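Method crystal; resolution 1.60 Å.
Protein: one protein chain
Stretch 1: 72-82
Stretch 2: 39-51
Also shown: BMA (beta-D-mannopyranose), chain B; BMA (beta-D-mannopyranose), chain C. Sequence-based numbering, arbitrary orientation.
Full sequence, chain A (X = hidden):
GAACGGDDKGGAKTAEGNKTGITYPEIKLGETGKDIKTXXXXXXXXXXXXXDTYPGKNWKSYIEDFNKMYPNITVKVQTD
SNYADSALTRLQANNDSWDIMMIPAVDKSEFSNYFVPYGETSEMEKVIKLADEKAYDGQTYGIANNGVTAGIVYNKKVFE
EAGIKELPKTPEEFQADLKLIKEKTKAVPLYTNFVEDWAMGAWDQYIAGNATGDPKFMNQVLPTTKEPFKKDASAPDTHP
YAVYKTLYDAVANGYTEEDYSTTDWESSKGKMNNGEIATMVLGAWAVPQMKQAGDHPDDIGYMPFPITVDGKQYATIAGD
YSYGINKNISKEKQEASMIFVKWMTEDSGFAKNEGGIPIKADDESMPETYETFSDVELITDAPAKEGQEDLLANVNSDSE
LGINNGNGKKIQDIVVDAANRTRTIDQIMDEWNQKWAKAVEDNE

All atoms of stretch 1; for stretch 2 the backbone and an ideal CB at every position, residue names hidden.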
# COMPACT_ATOMS: atom_id res chain seq x y z
N ASN A 72 -5.57 31.18 6.52
CA ASN A 72 -4.21 31.65 6.74
C ASN A 72 -3.21 30.52 6.95
O ASN A 72 -2.06 30.79 7.27
CB ASN A 72 -4.20 32.64 7.91
CG ASN A 72 -5.24 33.74 7.72
OD1 ASN A 72 -6.13 33.97 8.56
ND2 ASN A 72 -5.17 34.41 6.58
N ILE A 73 -3.61 29.27 6.72
CA ILE A 73 -2.68 28.16 6.63
C ILE A 73 -2.53 27.85 5.15
O ILE A 73 -3.38 27.17 4.55
CB ILE A 73 -3.15 26.94 7.42
CG1 ILE A 73 -3.16 27.23 8.91
CG2 ILE A 73 -2.22 25.73 7.12
CD1 ILE A 73 -3.65 26.08 9.75
N THR A 74 -1.44 28.33 4.56
CA THR A 74 -1.13 28.07 3.17
C THR A 74 -0.42 26.73 3.05
O THR A 74 0.58 26.48 3.73
CB THR A 74 -0.27 29.19 2.58
OG1 THR A 74 -1.02 30.41 2.50
CG2 THR A 74 0.26 28.78 1.21
N VAL A 75 -0.94 25.88 2.18
CA VAL A 75 -0.43 24.54 1.97
C VAL A 75 0.25 24.48 0.61
O VAL A 75 -0.41 24.66 -0.42
CB VAL A 75 -1.54 23.49 2.06
CG1 VAL A 75 -0.96 22.09 1.93
CG2 VAL A 75 -2.32 23.64 3.35
N LYS A 76 1.55 24.19 0.60
CA LYS A 76 2.31 24.03 -0.63
C LYS A 76 2.56 22.56 -0.86
O LYS A 76 3.15 21.90 -0.00
CB LYS A 76 3.64 24.77 -0.55
CG LYS A 76 3.49 26.28 -0.49
CD LYS A 76 4.81 26.88 -0.12
CE LYS A 76 5.86 26.53 -1.16
NZ LYS A 76 7.05 27.37 -0.81
N VAL A 77 2.15 22.05 -2.02
CA VAL A 77 2.26 20.62 -2.32
C VAL A 77 3.51 20.38 -3.14
O VAL A 77 3.74 21.07 -4.14
CB VAL A 77 1.02 20.10 -3.06
CG1 VAL A 77 1.11 18.60 -3.25
CG2 VAL A 77 -0.22 20.45 -2.32
N GLN A 78 4.27 19.37 -2.75
CA GLN A 78 5.40 18.88 -3.54
C GLN A 78 5.23 17.39 -3.82
O GLN A 78 5.05 16.59 -2.89
CB GLN A 78 6.72 19.09 -2.80
CG GLN A 78 7.03 20.53 -2.45
CD GLN A 78 8.42 20.67 -1.85
OE1 GLN A 78 9.04 19.67 -1.47
NE2 GLN A 78 8.92 21.88 -1.79
N THR A 79 5.31 17.01 -5.09
CA THR A 79 5.15 15.62 -5.48
C THR A 79 6.36 15.19 -6.30
O THR A 79 6.90 15.98 -7.08
CB THR A 79 3.87 15.42 -6.28
OG1 THR A 79 3.87 16.29 -7.42
CG2 THR A 79 2.68 15.72 -5.42
N ASP A 80 6.77 13.94 -6.09
CA ASP A 80 7.92 13.33 -6.76
C ASP A 80 7.52 12.00 -7.38
O ASP A 80 6.83 11.20 -6.75
CB ASP A 80 9.03 13.10 -5.74
CG ASP A 80 9.94 14.29 -5.59
OD1 ASP A 80 10.39 14.79 -6.64
OD2 ASP A 80 10.23 14.72 -4.43
N SER A 81 8.00 11.73 -8.60
CA SER A 81 7.65 10.45 -9.21
C SER A 81 8.34 9.31 -8.47
O SER A 81 7.74 8.24 -8.27
CB SER A 81 8.02 10.41 -10.68
OG SER A 81 9.41 10.59 -10.80
N ASN A 82 9.59 9.51 -8.08
CA ASN A 82 10.33 8.51 -7.33
C ASN A 82 10.13 8.74 -5.83
O ASN A 82 11.05 9.01 -5.08
CB ASN A 82 11.81 8.56 -7.71
CG ASN A 82 12.59 7.38 -7.17
OD1 ASN A 82 12.01 6.43 -6.63
ND2 ASN A 82 13.92 7.43 -7.29
N UNK A 39 2.82 28.86 6.51
CA UNK A 39 2.85 28.02 5.32
C UNK A 39 3.51 26.70 5.67
O UNK A 39 4.55 26.67 6.33
CB UNK A 39 3.59 28.71 4.17
N UNK A 40 2.90 25.62 5.20
CA UNK A 40 3.44 24.28 5.40
C UNK A 40 3.63 23.64 4.04
O UNK A 40 2.89 23.91 3.09
CB UNK A 40 2.53 23.43 6.28
N UNK A 41 4.66 22.79 3.96
CA UNK A 41 5.03 22.07 2.76
C UNK A 41 4.61 20.62 2.98
O UNK A 41 5.02 20.00 3.97
CB UNK A 41 6.52 22.19 2.46
N UNK A 42 3.81 20.11 2.05
CA UNK A 42 3.19 18.79 2.12
C UNK A 42 3.77 17.96 0.98
O UNK A 42 3.50 18.25 -0.18
CB UNK A 42 1.66 18.87 2.03
N UNK A 43 4.63 16.99 1.31
CA UNK A 43 5.24 16.12 0.31
C UNK A 43 4.38 14.87 0.15
O UNK A 43 4.04 14.22 1.15
CB UNK A 43 6.67 15.75 0.70
N UNK A 44 4.02 14.52 -1.08
CA UNK A 44 3.32 13.24 -1.26
C UNK A 44 3.66 12.65 -2.63
O UNK A 44 4.39 13.22 -3.43
CB UNK A 44 1.81 13.42 -1.12
N UNK A 45 3.11 11.45 -2.87
CA UNK A 45 3.47 10.66 -4.04
C UNK A 45 2.53 10.85 -5.22
O UNK A 45 2.77 10.27 -6.28
CB UNK A 45 3.51 9.18 -3.66
N UNK A 46 1.45 11.59 -5.04
CA UNK A 46 0.39 11.66 -6.05
C UNK A 46 0.71 12.78 -7.04
O UNK A 46 0.07 13.84 -7.08
CB UNK A 46 -0.97 11.89 -5.40
N UNK A 47 1.72 12.52 -7.86
CA UNK A 47 2.07 13.46 -8.92
C UNK A 47 0.88 13.73 -9.82
O UNK A 47 0.69 14.84 -10.32
CB UNK A 47 3.24 12.93 -9.75
N UNK A 48 0.07 12.70 -10.06
CA UNK A 48 -1.11 12.88 -10.90
C UNK A 48 -2.06 13.94 -10.34
O UNK A 48 -2.58 14.77 -11.09
CB UNK A 48 -1.85 11.55 -11.05
N UNK A 49 -2.30 13.94 -9.03
CA UNK A 49 -3.17 14.95 -8.41
C UNK A 49 -2.54 16.34 -8.35
O UNK A 49 -3.23 17.30 -7.96
CB UNK A 49 -3.54 14.51 -6.99
N UNK A 50 -1.27 16.47 -8.65
CA UNK A 50 -0.64 17.79 -8.67
C UNK A 50 -0.76 18.45 -10.03
O UNK A 50 -0.06 19.43 -10.28
CB UNK A 50 0.83 17.68 -8.28
N UNK A 51 -1.61 17.94 -10.90
CA UNK A 51 -1.82 18.51 -12.22
C UNK A 51 -3.23 19.06 -12.33
O UNK A 51 -4.18 18.51 -11.75
CB UNK A 51 -1.56 17.47 -13.31
C1 BMA B . 0.90 8.61 -10.18
C2 BMA B . -0.27 7.93 -9.43
C3 BMA B . 0.24 7.32 -8.14
C4 BMA B . 1.53 6.56 -8.36
C5 BMA B . 2.54 7.41 -9.13
C6 BMA B . 3.85 6.68 -9.34
O1 BMA B . 0.34 8.98 -11.40
O2 BMA B . -0.73 6.82 -10.27
O3 BMA B . -0.70 6.49 -7.55
O4 BMA B . 2.11 6.20 -7.10
O5 BMA B . 1.97 7.77 -10.38
O6 BMA B . 4.81 7.69 -9.69
C1 BMA C . 1.60 5.10 -6.41
C2 BMA C . 2.84 4.58 -5.61
C3 BMA C . 2.38 3.48 -4.70
C4 BMA C . 1.14 3.89 -3.91
C5 BMA C . 0.02 4.35 -4.85
C6 BMA C . -1.20 4.83 -4.09
O2 BMA C . 3.34 5.58 -4.74
O3 BMA C . 3.40 3.08 -3.78
O4 BMA C . 0.69 2.76 -3.21
O5 BMA C . 0.53 5.46 -5.62
O6 BMA C . -0.88 6.00 -3.31

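Stretch 2 opens as a strand lying parallel to the strand that begins at Ile73, its backbone rungs independent of side-chain identity. At position 39 the ideal CB lies on the sheet face of Thr74 and Lys76, 4.8 Å from Lys76 CD, so a small or beta-branched residue would suit. It is Thr39, whose CG2 packs 3.5 Å from Lys76 CD.

Position 40 turns to the face of Val75, with Ile73 CG2 5.3 Å from the ideal CB; an aliphatic side chain is expected. Ile40 fits: its CD1 lies 4.1 Å from Ile73 CG2 and 4.2 Å from Val75 CG2, while its backbone N donates to Thr74 O (2.9 Å) and its O accepts from Lys76 N (2.8 Å).

Position 41 returns to the Lys76 and Gln78 face, where the ideal CB is 4.9 Å from Gln78 NE2. Polar or beta-branched residues are plausible, and Thr41 places CG2 3.5 Å from Gln78 CD.

At position 42 the ideal CB stands 4.2 Å from Val75 CG1, with Val77 alongside; any sizeable apolar residue would serve. Phe42 sets CB 4.1 Å from Val75 CG1 and ring atom CD2 4.4 Å from Val77 CG2. Its N donates to Lys76 O (2.8 Å), and its O accepts from Gln78 N (2.9 Å).

Position 43 faces the Gln78 side, which leaves many choices; Met43 brings CG to 3.9 Å from Gln78 OE1.

Position 44 has extended angles and an ideal CB 5.0 Å from Thr79 CG2, allowing a polar or medium apolar side chain. Asn44 puts ND2 3.5 Å from Val77 CG1, and its OD1 accepts from the backbone N of position 46 (2.8 Å), bracing the turn.

Position 45 points away from stretch 1 and toward the mannoses, where a polar side chain would suit. Asn45 ND2 donates to O6 (3.0 Å) and O2 (2.9 Å) of chain C mannose. Position 46 points away from stretch 1 and the sugars, so many residues would fit; Arg46 NH2 forms a salt bridge with OD2 of residue 48 (2.8 Å).

Position 47 points sideways, its ideal CB 4.1 Å from Thr79 OG1, favouring a compact residue. Thr47 packs CG2 3.5 Å from Asp80 C and 3.8 Å from Thr79 CB.

Positions 48 and 49 have no stretch 1 atom near their ideal CB atoms and remain undetermined; they are Asp48, the salt-bridge partner, and Met49.

Position 50 points toward stretch 1, its ideal CB 3.4 Å from Thr79 OG1, inviting a short polar residue. Asn50 ND2 donates to Thr79 OG1 (3.1 Å).

Position 51 is out of reach and unconstrained; it is Leu51.

Stretch 2 (39-51) TITFMNNRTDMNL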
# COMPACT_ATOMS: atom_id res chain seq x y z
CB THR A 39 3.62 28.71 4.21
OG1 THR A 39 2.97 29.93 3.87
CG2 THR A 39 3.67 27.82 3.01
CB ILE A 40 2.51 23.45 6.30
CG1 ILE A 40 1.12 23.35 5.70
CG2 ILE A 40 2.45 24.13 7.70
CD1 ILE A 40 0.16 22.41 6.48
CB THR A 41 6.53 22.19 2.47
OG1 THR A 41 6.80 23.55 2.09
CG2 THR A 41 6.93 21.30 1.30
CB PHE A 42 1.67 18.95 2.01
CG PHE A 42 0.90 17.67 1.77
CD1 PHE A 42 1.37 16.45 2.21
CD2 PHE A 42 -0.33 17.71 1.10
CE1 PHE A 42 0.64 15.31 1.99
CE2 PHE A 42 -1.06 16.55 0.88
CZ PHE A 42 -0.57 15.36 1.32
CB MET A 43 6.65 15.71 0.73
CG MET A 43 7.68 16.82 0.85
SD MET A 43 9.24 16.07 1.43
CE MET A 43 9.51 14.82 0.21
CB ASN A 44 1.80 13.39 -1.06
CG ASN A 44 1.14 14.17 -2.15
OD1 ASN A 44 0.89 13.66 -3.23
ND2 ASN A 44 0.85 15.42 -1.88
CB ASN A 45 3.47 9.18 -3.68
CG ASN A 45 2.12 8.72 -3.19
OD1 ASN A 45 1.52 9.32 -2.31
ND2 ASN A 45 1.61 7.65 -3.78
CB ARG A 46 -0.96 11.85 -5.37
CG ARG A 46 -1.35 10.65 -4.49
CD ARG A 46 -1.47 9.34 -5.31
NE ARG A 46 -2.39 9.50 -6.42
CZ ARG A 46 -3.69 9.29 -6.34
NH1 ARG A 46 -4.25 8.89 -5.20
NH2 ARG A 46 -4.45 9.49 -7.40
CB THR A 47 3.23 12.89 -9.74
OG1 THR A 47 2.87 11.58 -10.23
CG2 THR A 47 4.47 12.76 -8.92
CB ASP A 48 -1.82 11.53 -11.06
CG ASP A 48 -2.27 10.90 -9.74
OD1 ASP A 48 -1.70 11.21 -8.68
OD2 ASP A 48 -3.18 10.02 -9.80
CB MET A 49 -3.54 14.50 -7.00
CG MET A 49 -4.34 13.24 -6.96
SD MET A 49 -4.73 12.68 -5.31
CE MET A 49 -5.62 14.09 -4.68
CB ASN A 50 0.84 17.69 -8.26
CG ASN A 50 1.31 18.91 -7.48
OD1 ASN A 50 0.51 19.68 -6.98
ND2 ASN A 50 2.62 19.09 -7.38
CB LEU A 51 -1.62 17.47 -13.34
CG LEU A 51 -0.25 16.80 -13.35
CD1 LEU A 51 -0.04 15.71 -14.40
CD2 LEU A 51 0.81 17.91 -13.52
O HOH W 1 5.20 9.06 -7.04
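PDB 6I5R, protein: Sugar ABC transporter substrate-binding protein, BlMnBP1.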